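Local coordinates for protein translation initiation factor eIF-2B (Pyrococcus horikoshii, PDB 1VB5) that probably catalyses exchange of GDP for GTP on initiation factor 2, as the regulatory subunit of archaeal initiation factor 2B, at residues Gly20-Ala25 with Glu94-Leu99; Arg90-Ala95 with Glu219-His224; Glu98-Gly103 with Ile126-Glu131; His116-Thr121 with Leu150-Glu155; Arg154-Glu157 with Glu162-Val165. One frame throughout, in Å; residues are numbered along the deposited sequence.

Interaction 1. Residues Gly20-Ala25 with Glu94-Leu99; sequences GASWLA and EAKREL
S22 and K96 face each other across two helices, their CA atoms 9.1 Å apart, a separation bridged here by the long lysine side chain. The contact joins the first turn of helix 21-38, with G20 as its N-cap residue, to the middle of helix 78-106, so that a helix near the N terminus is held to the long helix lying beside the core sheet. The interface is small, 63 Å² in all, and amounts to one polar reach rather than interlocking ridges. K96 starts with CG anti to the backbone N, runs straight through chi2 and bends at chi3 (-64°), which carries the ammonium group across to the serine. S22 OG, swung opposite the main-chain nitrogen (chi1 176°), accepts a hydrogen bond from it. K96 NZ has a second, weak bond to S120 OG at the start of helix 120-131, while the lysine chain packs against E219 and E124. Replacing K96 with an alanine would probably leave S22 OG without this donor and break the bridge between the helices. K96 NZ lies 2.8 Å from S22 OG and 3.7 Å from S22 CB.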
# COMPACT_ATOMS: atom_id res chain seq x y z
N GLY B 20 -1.23 14.63 -12.93
CA GLY B 20 -2.51 14.63 -12.24
C GLY B 20 -3.49 15.75 -12.54
O GLY B 20 -3.56 16.26 -13.65
N ALA B 21 -4.27 16.11 -11.52
CA ALA B 21 -5.28 17.16 -11.62
C ALA B 21 -4.83 18.36 -12.45
O ALA B 21 -5.34 18.59 -13.54
CB ALA B 21 -5.68 17.61 -10.22
N SER B 22 -3.87 19.11 -11.92
CA SER B 22 -3.35 20.29 -12.60
C SER B 22 -3.25 20.14 -14.12
O SER B 22 -3.86 20.91 -14.87
CB SER B 22 -1.97 20.65 -12.04
OG SER B 22 -1.40 21.73 -12.75
N TRP B 23 -2.50 19.14 -14.59
CA TRP B 23 -2.34 18.91 -16.02
C TRP B 23 -3.68 18.76 -16.73
O TRP B 23 -3.91 19.38 -17.78
CB TRP B 23 -1.49 17.66 -16.27
CG TRP B 23 -1.20 17.43 -17.73
CD1 TRP B 23 -0.20 18.01 -18.47
CD2 TRP B 23 -1.92 16.59 -18.63
NE1 TRP B 23 -0.26 17.57 -19.77
CE2 TRP B 23 -1.31 16.70 -19.90
CE3 TRP B 23 -3.04 15.74 -18.50
CZ2 TRP B 23 -1.76 16.00 -21.02
CZ3 TRP B 23 -3.49 15.04 -19.61
CH2 TRP B 23 -2.85 15.18 -20.86
N LEU B 24 -4.56 17.93 -16.18
CA LEU B 24 -5.88 17.71 -16.78
C LEU B 24 -6.64 19.01 -16.89
O LEU B 24 -7.31 19.27 -17.89
CB LEU B 24 -6.70 16.72 -15.95
CG LEU B 24 -6.40 15.23 -16.09
CD1 LEU B 24 -7.41 14.45 -15.27
CD2 LEU B 24 -6.47 14.81 -17.55
N ALA B 25 -6.54 19.84 -15.85
CA ALA B 25 -7.22 21.12 -15.83
C ALA B 25 -6.77 21.95 -17.03
O ALA B 25 -7.59 22.59 -17.69
CB ALA B 25 -6.91 21.85 -14.53
N GLU B 94 -1.03 31.12 -11.00
CA GLU B 94 -0.83 32.03 -9.88
C GLU B 94 -1.11 31.31 -8.57
O GLU B 94 -0.38 31.48 -7.58
CB GLU B 94 -1.76 33.24 -10.02
CG GLU B 94 -1.56 34.30 -8.96
CD GLU B 94 -2.49 35.50 -9.15
OE1 GLU B 94 -2.48 36.09 -10.25
OE2 GLU B 94 -3.22 35.84 -8.20
N ALA B 95 -2.16 30.51 -8.56
CA ALA B 95 -2.54 29.76 -7.36
C ALA B 95 -1.42 28.81 -6.95
O ALA B 95 -1.01 28.80 -5.79
CB ALA B 95 -3.83 28.98 -7.61
N LYS B 96 -0.92 28.02 -7.90
CA LYS B 96 0.15 27.07 -7.62
C LYS B 96 1.39 27.76 -7.06
O LYS B 96 1.98 27.29 -6.09
CB LYS B 96 0.52 26.28 -8.88
CG LYS B 96 1.55 25.17 -8.63
CD LYS B 96 1.90 24.40 -9.91
CE LYS B 96 0.69 23.65 -10.45
NZ LYS B 96 0.96 22.96 -11.75
N ARG B 97 1.79 28.88 -7.67
CA ARG B 97 2.96 29.62 -7.21
C ARG B 97 2.80 30.13 -5.78
O ARG B 97 3.71 29.99 -4.95
CB ARG B 97 3.24 30.80 -8.14
CG ARG B 97 4.02 30.43 -9.40
CD ARG B 97 5.46 30.07 -9.04
NE ARG B 97 6.26 29.67 -10.20
CZ ARG B 97 7.58 29.46 -10.16
NH1 ARG B 97 8.24 29.62 -9.02
NH2 ARG B 97 8.23 29.09 -11.25
N GLU B 98 1.65 30.72 -5.48
CA GLU B 98 1.40 31.26 -4.15
C GLU B 98 1.29 30.14 -3.11
O GLU B 98 1.77 30.27 -1.99
CB GLU B 98 0.13 32.11 -4.15
CG GLU B 98 -0.11 32.87 -2.86
CD GLU B 98 1.14 33.57 -2.35
OE1 GLU B 98 1.88 34.14 -3.19
OE2 GLU B 98 1.38 33.57 -1.12
N LEU B 99 0.65 29.04 -3.48
CA LEU B 99 0.49 27.92 -2.56
C LEU B 99 1.88 27.35 -2.25
O LEU B 99 2.20 27.06 -1.09
CB LEU B 99 -0.42 26.85 -3.17
CG LEU B 99 -0.97 25.72 -2.28
CD1 LEU B 99 -2.03 24.95 -3.04
CD2 LEU B 99 0.15 24.79 -1.83

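Interaction 2. Residues Arg90-Ala95 with Glu219-His224; sequences RRMEEA and ETYKFH
M92 lies over one face of the Y221 ring, the two side chains crossing at about a right angle. Its CG does most of the touching: it sits 4.2 Å from the centroid of the Y221 ring and 25° off the ring normal, a CH-pi contact displaced toward the rim, where M92 CG and Y221 CE2 are 3.8 Å apart. The sulfur follows more obliquely, M92 SD being 4.7 Å from the centroid of the Y221 ring. A95 comes to the ring from another direction, its CB near the ring plane at the edge and 4.3 Å from Y221 CE2. The same methyl meets the aliphatic part of E219, with A95 CB 3.8 Å from E219 CG.

One shell further out, the carboxylate of E219 is turned away from the alanine by a bend at chi2 (89°). Its OE2 is hydrogen-bonded to T121 OG1, while E219 OE1 pairs with K222 NZ in a salt bridge whose hydrogen bond, at 3.3 Å, is weak. The tyrosine ring is projected from a short 3-10 turn with CG between the backbone N and the carbonyl carbon (chi1 66°). N67 ND2 holds both Y221 O and F223 O, and E265 OE1 takes the T220 N-H, so N67 and E265 both hold the backbone that carries the ring. The ring's own hydroxyl is buried here without a polar partner in the model. M92 also touches A25 and K26 of helix 21-38. Taken together this is a Met-aromatic contact, through which the loop after strand 214-217 of the central sheet packs on helix 78-106.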
# COMPACT_ATOMS: atom_id res chain seq x y z
N ARG B 90 -4.50 31.32 -16.11
CA ARG B 90 -3.69 32.30 -15.41
C ARG B 90 -3.87 32.15 -13.90
O ARG B 90 -2.91 32.27 -13.14
CB ARG B 90 -4.06 33.72 -15.83
CG ARG B 90 -3.12 34.79 -15.30
CD ARG B 90 -3.70 36.19 -15.53
NE ARG B 90 -4.94 36.38 -14.80
CZ ARG B 90 -5.04 36.36 -13.47
NH1 ARG B 90 -3.96 36.16 -12.72
NH2 ARG B 90 -6.22 36.53 -12.89
N ARG B 91 -5.11 31.90 -13.47
CA ARG B 91 -5.38 31.73 -12.05
C ARG B 91 -4.74 30.46 -11.49
O ARG B 91 -4.22 30.47 -10.38
CB ARG B 91 -6.89 31.71 -11.79
CG ARG B 91 -7.58 33.06 -12.01
CD ARG B 91 -9.01 33.03 -11.50
NE ARG B 91 -9.71 34.29 -11.75
CZ ARG B 91 -10.91 34.60 -11.26
NH1 ARG B 91 -11.54 33.73 -10.48
NH2 ARG B 91 -11.47 35.76 -11.55
N MET B 92 -4.77 29.37 -12.26
CA MET B 92 -4.17 28.12 -11.79
C MET B 92 -2.69 28.33 -11.52
O MET B 92 -2.18 27.98 -10.45
CB MET B 92 -4.31 27.00 -12.83
CG MET B 92 -5.72 26.57 -13.14
SD MET B 92 -5.77 25.01 -14.07
CE MET B 92 -4.50 25.25 -15.26
N GLU B 93 -1.99 28.91 -12.50
CA GLU B 93 -0.56 29.17 -12.38
C GLU B 93 -0.25 30.06 -11.17
O GLU B 93 0.68 29.79 -10.41
CB GLU B 93 -0.04 29.83 -13.66
CG GLU B 93 1.48 29.89 -13.77
CD GLU B 93 2.10 31.08 -13.04
OE1 GLU B 93 3.34 31.07 -12.85
OE2 GLU B 93 1.36 32.02 -12.67
N GLU B 94 -1.03 31.12 -11.00
CA GLU B 94 -0.83 32.03 -9.88
C GLU B 94 -1.11 31.31 -8.57
O GLU B 94 -0.38 31.48 -7.58
CB GLU B 94 -1.76 33.24 -10.02
CG GLU B 94 -1.56 34.30 -8.96
CD GLU B 94 -2.49 35.50 -9.15
OE1 GLU B 94 -2.48 36.09 -10.25
OE2 GLU B 94 -3.22 35.84 -8.20
N ALA B 95 -2.16 30.51 -8.56
CA ALA B 95 -2.54 29.76 -7.36
C ALA B 95 -1.42 28.81 -6.95
O ALA B 95 -1.01 28.80 -5.79
CB ALA B 95 -3.83 28.98 -7.61
N GLU B 219 -5.17 23.73 -4.17
CA GLU B 219 -5.55 25.08 -4.56
C GLU B 219 -7.06 25.16 -4.42
O GLU B 219 -7.76 24.15 -4.47
CB GLU B 219 -5.15 25.37 -6.02
CG GLU B 219 -3.65 25.45 -6.25
CD GLU B 219 -3.03 24.11 -6.58
OE1 GLU B 219 -3.64 23.06 -6.28
OE2 GLU B 219 -1.91 24.09 -7.15
N THR B 220 -7.56 26.38 -4.24
CA THR B 220 -8.98 26.64 -4.09
C THR B 220 -9.86 26.06 -5.20
O THR B 220 -11.01 25.69 -4.95
CB THR B 220 -9.22 28.16 -3.95
OG1 THR B 220 -8.95 28.54 -2.59
CG2 THR B 220 -10.63 28.54 -4.32
N TYR B 221 -9.35 25.98 -6.42
CA TYR B 221 -10.16 25.44 -7.51
C TYR B 221 -10.30 23.92 -7.41
O TYR B 221 -10.90 23.29 -8.27
CB TYR B 221 -9.60 25.87 -8.88
CG TYR B 221 -8.23 25.31 -9.24
CD1 TYR B 221 -8.09 24.00 -9.67
CD2 TYR B 221 -7.09 26.10 -9.12
CE1 TYR B 221 -6.84 23.47 -9.98
CE2 TYR B 221 -5.83 25.59 -9.42
CZ TYR B 221 -5.71 24.27 -9.85
OH TYR B 221 -4.47 23.75 -10.13
N LYS B 222 -9.75 23.35 -6.34
CA LYS B 222 -9.85 21.90 -6.12
C LYS B 222 -10.90 21.61 -5.05
O LYS B 222 -11.17 20.45 -4.72
CB LYS B 222 -8.50 21.31 -5.73
CG LYS B 222 -7.52 21.29 -6.89
CD LYS B 222 -6.15 20.76 -6.49
CE LYS B 222 -5.30 20.48 -7.73
NZ LYS B 222 -3.97 19.93 -7.37
N PHE B 223 -11.48 22.67 -4.50
CA PHE B 223 -12.53 22.53 -3.49
C PHE B 223 -13.86 22.41 -4.23
O PHE B 223 -14.20 23.28 -5.04
CB PHE B 223 -12.58 23.77 -2.58
CG PHE B 223 -11.47 23.83 -1.55
CD1 PHE B 223 -10.14 23.80 -1.93
CD2 PHE B 223 -11.78 23.95 -0.20
CE1 PHE B 223 -9.12 23.89 -0.98
CE2 PHE B 223 -10.77 24.04 0.76
CZ PHE B 223 -9.43 24.01 0.37
N HIS B 224 -14.61 21.34 -3.98
CA HIS B 224 -15.90 21.17 -4.63
C HIS B 224 -16.92 21.85 -3.72
O HIS B 224 -16.96 21.60 -2.51
CB HIS B 224 -16.23 19.69 -4.81
CG HIS B 224 -17.35 19.44 -5.77
ND1 HIS B 224 -17.16 18.85 -7.01
CD2 HIS B 224 -18.67 19.71 -5.69
CE1 HIS B 224 -18.32 18.76 -7.64
NE2 HIS B 224 -19.25 19.28 -6.86

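Interaction 3. Residues Glu98-Gly103 with Ile126-Glu131; sequences ELASIG and IRTAKE
A100 meets T128 with its methyl group, where helix 78-106 passes helix 120-131. Just before it in the sequence, L99 turns to T121 and I125 of helix 120-131 and also rests on I263 of strand 261-264. At A100 the backbones come close: the CA atoms of A100 and T128 are 6.6 Å apart, an approach that goes with the small side chain of the alanine. A100 CB points at the threonine and lies 3.8 Å from T128 OG1; the carbonyl of A100 also approaches, A100 O being 4.2 Å from T128 CB. No hydrogen bond crosses between the segments. T128 OG1 instead bonds back to E124 O one turn earlier in its own helix, made possible by a chi1 of -63° that sets the hydroxyl beside the backbone N. That bond helps hold the rotation in which T128 CG2 is anti to the backbone N.

This second branch serves the next residue. S101 touches it with its backbone, S101 CA standing 4.4 Å from T128 CG2. The CB of S101 heads away from the partner helix, and its hydroxyl has another task: S101 OG is hydrogen-bonded to R132 NH2, a polar link to the residue that follows the 126-131 segment. The whole interface buries 98 Å².

One residue on, I102 joins L99 on I263 of strand 261-264. I126, A129 and K130 of the other segment meet F136 at the start of strand 136-141, so both helices pack on the sheet as well as on each other.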
# COMPACT_ATOMS: atom_id res chain seq x y z
N GLU B 98 1.65 30.72 -5.48
CA GLU B 98 1.40 31.26 -4.15
C GLU B 98 1.29 30.14 -3.11
O GLU B 98 1.77 30.27 -1.99
CB GLU B 98 0.13 32.11 -4.15
CG GLU B 98 -0.11 32.87 -2.86
CD GLU B 98 1.14 33.57 -2.35
OE1 GLU B 98 1.88 34.14 -3.19
OE2 GLU B 98 1.38 33.57 -1.12
N LEU B 99 0.65 29.04 -3.48
CA LEU B 99 0.49 27.92 -2.56
C LEU B 99 1.88 27.35 -2.25
O LEU B 99 2.20 27.06 -1.09
CB LEU B 99 -0.42 26.85 -3.17
CG LEU B 99 -0.97 25.72 -2.28
CD1 LEU B 99 -2.03 24.95 -3.04
CD2 LEU B 99 0.15 24.79 -1.83
N ALA B 100 2.70 27.23 -3.29
CA ALA B 100 4.05 26.70 -3.14
C ALA B 100 4.85 27.51 -2.12
O ALA B 100 5.54 26.94 -1.26
CB ALA B 100 4.78 26.69 -4.49
N SER B 101 4.76 28.83 -2.22
CA SER B 101 5.48 29.72 -1.31
C SER B 101 5.05 29.51 0.14
O SER B 101 5.87 29.54 1.05
CB SER B 101 5.25 31.18 -1.70
OG SER B 101 5.92 32.04 -0.80
N ILE B 102 3.75 29.30 0.34
CA ILE B 102 3.21 29.09 1.67
C ILE B 102 3.59 27.69 2.19
O ILE B 102 3.94 27.53 3.36
CB ILE B 102 1.68 29.24 1.66
CG1 ILE B 102 1.32 30.69 1.31
CG2 ILE B 102 1.09 28.82 3.02
CD1 ILE B 102 -0.15 30.95 1.14
N GLY B 103 3.54 26.70 1.30
CA GLY B 103 3.90 25.35 1.70
C GLY B 103 5.37 25.24 2.06
O GLY B 103 5.72 24.60 3.04
N ILE B 126 8.02 21.48 -2.64
CA ILE B 126 9.32 20.92 -2.32
C ILE B 126 10.47 21.68 -2.99
O ILE B 126 11.49 21.98 -2.36
CB ILE B 126 9.35 19.41 -2.69
CG1 ILE B 126 8.53 18.63 -1.65
CG2 ILE B 126 10.77 18.89 -2.74
CD1 ILE B 126 8.28 17.16 -2.01
N ARG B 127 10.30 22.01 -4.26
CA ARG B 127 11.32 22.73 -5.01
C ARG B 127 11.55 24.14 -4.46
O ARG B 127 12.69 24.61 -4.38
CB ARG B 127 10.94 22.81 -6.48
CG ARG B 127 11.21 21.52 -7.25
CD ARG B 127 10.72 21.61 -8.68
NE ARG B 127 11.28 20.52 -9.48
CZ ARG B 127 10.80 20.13 -10.65
NH1 ARG B 127 9.74 20.73 -11.18
NH2 ARG B 127 11.37 19.12 -11.30
N THR B 128 10.46 24.82 -4.09
CA THR B 128 10.57 26.17 -3.56
C THR B 128 11.31 26.14 -2.22
O THR B 128 12.09 27.04 -1.91
CB THR B 128 9.18 26.81 -3.35
OG1 THR B 128 8.52 26.94 -4.62
CG2 THR B 128 9.31 28.19 -2.71
N ALA B 129 11.06 25.10 -1.42
CA ALA B 129 11.71 24.99 -0.12
C ALA B 129 13.21 24.79 -0.31
O ALA B 129 14.02 25.36 0.41
CB ALA B 129 11.12 23.81 0.67
N LYS B 130 13.58 23.97 -1.29
CA LYS B 130 14.99 23.71 -1.57
C LYS B 130 15.66 24.98 -2.10
O LYS B 130 16.80 25.28 -1.77
CB LYS B 130 15.14 22.60 -2.62
CG LYS B 130 16.59 22.33 -2.99
CD LYS B 130 16.73 21.93 -4.45
CE LYS B 130 16.17 23.01 -5.38
NZ LYS B 130 16.42 22.72 -6.82
N GLU B 131 14.94 25.72 -2.93
CA GLU B 131 15.47 26.95 -3.50
C GLU B 131 15.71 28.00 -2.42
O GLU B 131 16.49 28.93 -2.62
CB GLU B 131 14.50 27.51 -4.56
CG GLU B 131 14.32 26.59 -5.77
CD GLU B 131 13.28 27.10 -6.76
OE1 GLU B 131 13.46 28.22 -7.30
OE2 GLU B 131 12.28 26.39 -7.00

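Interaction 4. Residues His116-Thr121 with Leu150-Glu155; sequences HSFSST and LHLARE
F118 and H151 form a T-shaped aromatic pair in which the imidazole edge is directed at the phenyl face. The ring centroids of F118 and H151 are 4.5 Å apart and the planes stand at 60°, tilted from a perfect right angle. H151 CD2 lies over the centre of the F118 ring, 3.4 Å above its plane, and comes within 3.5 Å of F118 CZ. The opposite face of the phenyl ring is approached near its rim by S120 N, so the ring lies between the histidine and the start of helix 120-131. With CG anti to the backbone N (chi1 176°), F118 extends toward helix 148-158. E155 CG lies against one face of the imidazole.

Apolar contact is made at the phenyl edge, where L152 CB lies in the plane of the ring, 3.9 Å from F118 CD1. Without the phenyl group, as with an alanine here, H151 would probably lose the face that helps fix its rotation and a gap would open beside L152. A van der Waals touch on a backbone carbonyl is separate from this: L152 CD1 is 4.1 Å from S117 O.

Polar bonds position these groups from outside. H151 NE2 is hydrogen-bonded to K19 NZ. S117 OG bonds to E148 OE2, while S119 is the N-cap residue of helix 120-131 and its OG accepts the bond from V122 N.

The segment 116-119 follows strand 111-115 of the central sheet and leads into helix 120-131. L123 of that helix touches F118, L152 and E155, joining it to helix 148-158, whose L150 packs on R241 of the second subunit.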
# COMPACT_ATOMS: atom_id res chain seq x y z
N HIS B 116 2.86 10.63 -1.18
CA HIS B 116 2.32 9.50 -1.92
C HIS B 116 1.83 10.00 -3.28
O HIS B 116 1.34 11.12 -3.39
CB HIS B 116 1.16 8.88 -1.11
CG HIS B 116 0.43 7.78 -1.81
ND1 HIS B 116 1.06 6.66 -2.32
CD2 HIS B 116 -0.89 7.62 -2.08
CE1 HIS B 116 0.16 5.87 -2.87
NE2 HIS B 116 -1.03 6.42 -2.74
N SER B 117 1.98 9.16 -4.30
CA SER B 117 1.57 9.49 -5.66
C SER B 117 2.31 10.73 -6.21
O SER B 117 3.34 11.13 -5.67
CB SER B 117 0.06 9.72 -5.71
OG SER B 117 -0.39 9.80 -7.04
N PHE B 118 1.78 11.32 -7.28
CA PHE B 118 2.38 12.50 -7.89
C PHE B 118 1.44 13.69 -7.90
O PHE B 118 0.28 13.58 -8.29
CB PHE B 118 2.82 12.21 -9.33
CG PHE B 118 3.38 13.42 -10.05
CD1 PHE B 118 4.63 13.92 -9.72
CD2 PHE B 118 2.62 14.10 -11.00
CE1 PHE B 118 5.13 15.08 -10.33
CE2 PHE B 118 3.10 15.26 -11.62
CZ PHE B 118 4.37 15.75 -11.28
N SER B 119 1.96 14.83 -7.46
CA SER B 119 1.21 16.07 -7.41
C SER B 119 2.15 17.20 -7.79
O SER B 119 3.12 17.46 -7.08
CB SER B 119 0.67 16.32 -6.00
OG SER B 119 0.29 17.67 -5.83
N SER B 120 1.88 17.87 -8.91
CA SER B 120 2.74 18.97 -9.35
C SER B 120 2.80 20.06 -8.29
O SER B 120 3.80 20.76 -8.16
CB SER B 120 2.26 19.54 -10.69
OG SER B 120 0.86 19.74 -10.68
N THR B 121 1.73 20.19 -7.51
CA THR B 121 1.68 21.20 -6.46
C THR B 121 2.63 20.84 -5.32
O THR B 121 3.39 21.69 -4.85
CB THR B 121 0.24 21.33 -5.91
OG1 THR B 121 -0.62 21.81 -6.96
CG2 THR B 121 0.18 22.30 -4.74
N LEU B 150 7.32 7.31 -9.53
CA LEU B 150 8.65 7.31 -10.11
C LEU B 150 8.84 8.58 -10.91
O LEU B 150 9.95 9.07 -11.06
CB LEU B 150 8.86 6.06 -10.98
CG LEU B 150 8.84 4.75 -10.19
CD1 LEU B 150 9.00 3.56 -11.14
CD2 LEU B 150 9.98 4.76 -9.16
N HIS B 151 7.74 9.13 -11.43
CA HIS B 151 7.84 10.38 -12.17
C HIS B 151 8.28 11.47 -11.17
O HIS B 151 9.09 12.32 -11.50
CB HIS B 151 6.48 10.74 -12.78
CG HIS B 151 6.45 12.10 -13.41
ND1 HIS B 151 7.40 12.53 -14.32
CD2 HIS B 151 5.59 13.13 -13.26
CE1 HIS B 151 7.12 13.76 -14.69
NE2 HIS B 151 6.03 14.15 -14.06
N LEU B 152 7.75 11.42 -9.95
CA LEU B 152 8.11 12.38 -8.92
C LEU B 152 9.61 12.25 -8.63
O LEU B 152 10.32 13.25 -8.50
CB LEU B 152 7.33 12.12 -7.63
CG LEU B 152 7.14 13.23 -6.58
CD1 LEU B 152 7.13 12.59 -5.19
CD2 LEU B 152 8.22 14.27 -6.66
N ALA B 153 10.08 11.01 -8.51
CA ALA B 153 11.48 10.73 -8.24
C ALA B 153 12.40 11.30 -9.33
O ALA B 153 13.46 11.85 -9.03
CB ALA B 153 11.71 9.22 -8.09
N ARG B 154 11.99 11.17 -10.59
CA ARG B 154 12.77 11.70 -11.71
C ARG B 154 12.89 13.22 -11.58
O ARG B 154 13.94 13.80 -11.85
CB ARG B 154 12.10 11.38 -13.06
CG ARG B 154 12.41 10.01 -13.69
CD ARG B 154 11.93 8.86 -12.82
NE ARG B 154 11.35 7.74 -13.58
CZ ARG B 154 10.32 7.84 -14.41
NH1 ARG B 154 9.72 9.01 -14.63
NH2 ARG B 154 9.85 6.74 -15.00
N GLU B 155 11.79 13.86 -11.19
CA GLU B 155 11.77 15.31 -11.04
C GLU B 155 12.61 15.79 -9.87
O GLU B 155 13.28 16.82 -9.97
CB GLU B 155 10.33 15.81 -10.90
CG GLU B 155 9.46 15.55 -12.12
CD GLU B 155 9.90 16.34 -13.35
OE1 GLU B 155 9.43 16.03 -14.46
OE2 GLU B 155 10.72 17.28 -13.20

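Interaction 5. Residues Arg154-Glu157 with Glu162-Val165; sequences RELE and EFEV
Beside the contact of L156 and E157 with F163, a short polar bond is the salt bridge from E155 OE2 to R127 NH2, which ties this turn of helix 148-158 to helix 120-131. Nothing polar crosses to F163 itself, and the two segments meet by packing that buries 169 Å² in total. The phenyl ring reaches the helix from the strand with its CG between the backbone N and the carbonyl carbon (chi1 68°). L156 meets it twice: L156 CB is 3.8 Å from F163 CD2, and L156 CD1 is 3.9 Å from F163 CB, the two side chains running obliquely past each other. Farther out along the same side of the ring, F163 CE2 lies 3.8 Å from both E157 N and E157 CB, and 3.4 Å from A153 O, so the ring presses on the helix backbone as well as on side chains.

These elements belong to a beta-alpha-beta unit of the Rossmann-like sheet, built from strand 136-141, helix 148-158 and strand 163-166. L156 also touches V138 and L140 of strand 136-141, and L123 and I126 of helix 120-131. Backbone hydrogen bonds join E162 and E164 to strand 136-141. Strand 163-166 is outermost in its own chain, but V165 has backbone hydrogen bonds to the second subunit, and E164 OE1 forms a salt bridge with R247 NE of that subunit.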
# COMPACT_ATOMS: atom_id res chain seq x y z
N ARG B 154 11.99 11.17 -10.59
CA ARG B 154 12.77 11.70 -11.71
C ARG B 154 12.89 13.22 -11.58
O ARG B 154 13.94 13.80 -11.85
CB ARG B 154 12.10 11.38 -13.06
CG ARG B 154 12.41 10.01 -13.69
CD ARG B 154 11.93 8.86 -12.82
NE ARG B 154 11.35 7.74 -13.58
CZ ARG B 154 10.32 7.84 -14.41
NH1 ARG B 154 9.72 9.01 -14.63
NH2 ARG B 154 9.85 6.74 -15.00
N GLU B 155 11.79 13.86 -11.19
CA GLU B 155 11.77 15.31 -11.04
C GLU B 155 12.61 15.79 -9.87
O GLU B 155 13.28 16.82 -9.97
CB GLU B 155 10.33 15.81 -10.90
CG GLU B 155 9.46 15.55 -12.12
CD GLU B 155 9.90 16.34 -13.35
OE1 GLU B 155 9.43 16.03 -14.46
OE2 GLU B 155 10.72 17.28 -13.20
N LEU B 156 12.57 15.06 -8.76
CA LEU B 156 13.33 15.43 -7.57
C LEU B 156 14.81 15.27 -7.86
O LEU B 156 15.64 16.03 -7.36
CB LEU B 156 12.93 14.56 -6.37
CG LEU B 156 11.55 14.81 -5.76
CD1 LEU B 156 11.30 13.83 -4.63
CD2 LEU B 156 11.47 16.24 -5.23
N GLU B 157 15.14 14.27 -8.67
CA GLU B 157 16.52 14.02 -9.04
C GLU B 157 17.00 15.19 -9.91
O GLU B 157 18.11 15.68 -9.75
CB GLU B 157 16.62 12.71 -9.81
CG GLU B 157 18.03 12.23 -10.08
CD GLU B 157 18.04 10.83 -10.68
OE1 GLU B 157 17.50 10.67 -11.80
OE2 GLU B 157 18.58 9.90 -10.04
N GLU B 162 17.30 15.27 -2.27
CA GLU B 162 17.53 13.93 -1.75
C GLU B 162 16.20 13.21 -1.53
O GLU B 162 15.26 13.76 -0.97
CB GLU B 162 18.30 14.01 -0.43
CG GLU B 162 18.98 12.70 -0.05
CD GLU B 162 19.62 12.75 1.33
OE1 GLU B 162 20.28 13.77 1.65
OE2 GLU B 162 19.48 11.76 2.09
N PHE B 163 16.11 11.96 -2.00
CA PHE B 163 14.87 11.20 -1.85
C PHE B 163 15.11 9.71 -1.73
O PHE B 163 16.17 9.21 -2.10
CB PHE B 163 13.93 11.48 -3.03
CG PHE B 163 14.41 10.92 -4.34
CD1 PHE B 163 14.19 9.58 -4.67
CD2 PHE B 163 15.11 11.72 -5.23
CE1 PHE B 163 14.66 9.06 -5.87
CE2 PHE B 163 15.59 11.21 -6.43
CZ PHE B 163 15.36 9.87 -6.76
N GLU B 164 14.10 9.02 -1.22
CA GLU B 164 14.12 7.58 -1.03
C GLU B 164 12.77 7.09 -1.54
O GLU B 164 11.74 7.69 -1.23
CB GLU B 164 14.28 7.27 0.46
CG GLU B 164 14.79 5.89 0.79
CD GLU B 164 14.93 5.68 2.29
OE1 GLU B 164 15.58 4.69 2.69
OE2 GLU B 164 14.40 6.51 3.07
N VAL B 165 12.76 6.02 -2.33
CA VAL B 165 11.50 5.48 -2.85
C VAL B 165 11.11 4.19 -2.12
O VAL B 165 11.97 3.36 -1.81
CB VAL B 165 11.60 5.14 -4.35
CG1 VAL B 165 10.21 4.80 -4.88
CG2 VAL B 165 12.20 6.30 -5.11

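Overall arrangement
From the N terminus, interaction 1 closes a largely helical loop by bringing the start of helix 21-38 to helix 78-106. Interaction 2 begins on that same helix, overlapping at E94 and A95, and closes the longest loop, ending at the turn after strand 214-217. Interactions 3, 4 and 5 all nest inside it. Interaction 3 also opens on helix 78-106, sharing E98 and L99 with interaction 1. Interactions 3 and 4 cross, both using helix 120-131, whereas interaction 5 opens on helix 148-158 where interaction 4 ends. The series thus runs from the N-terminal helices to strand 163-166, outermost within this chain. Interactions 2 and 5 are the most distant pair, their centres about 26 Å apart.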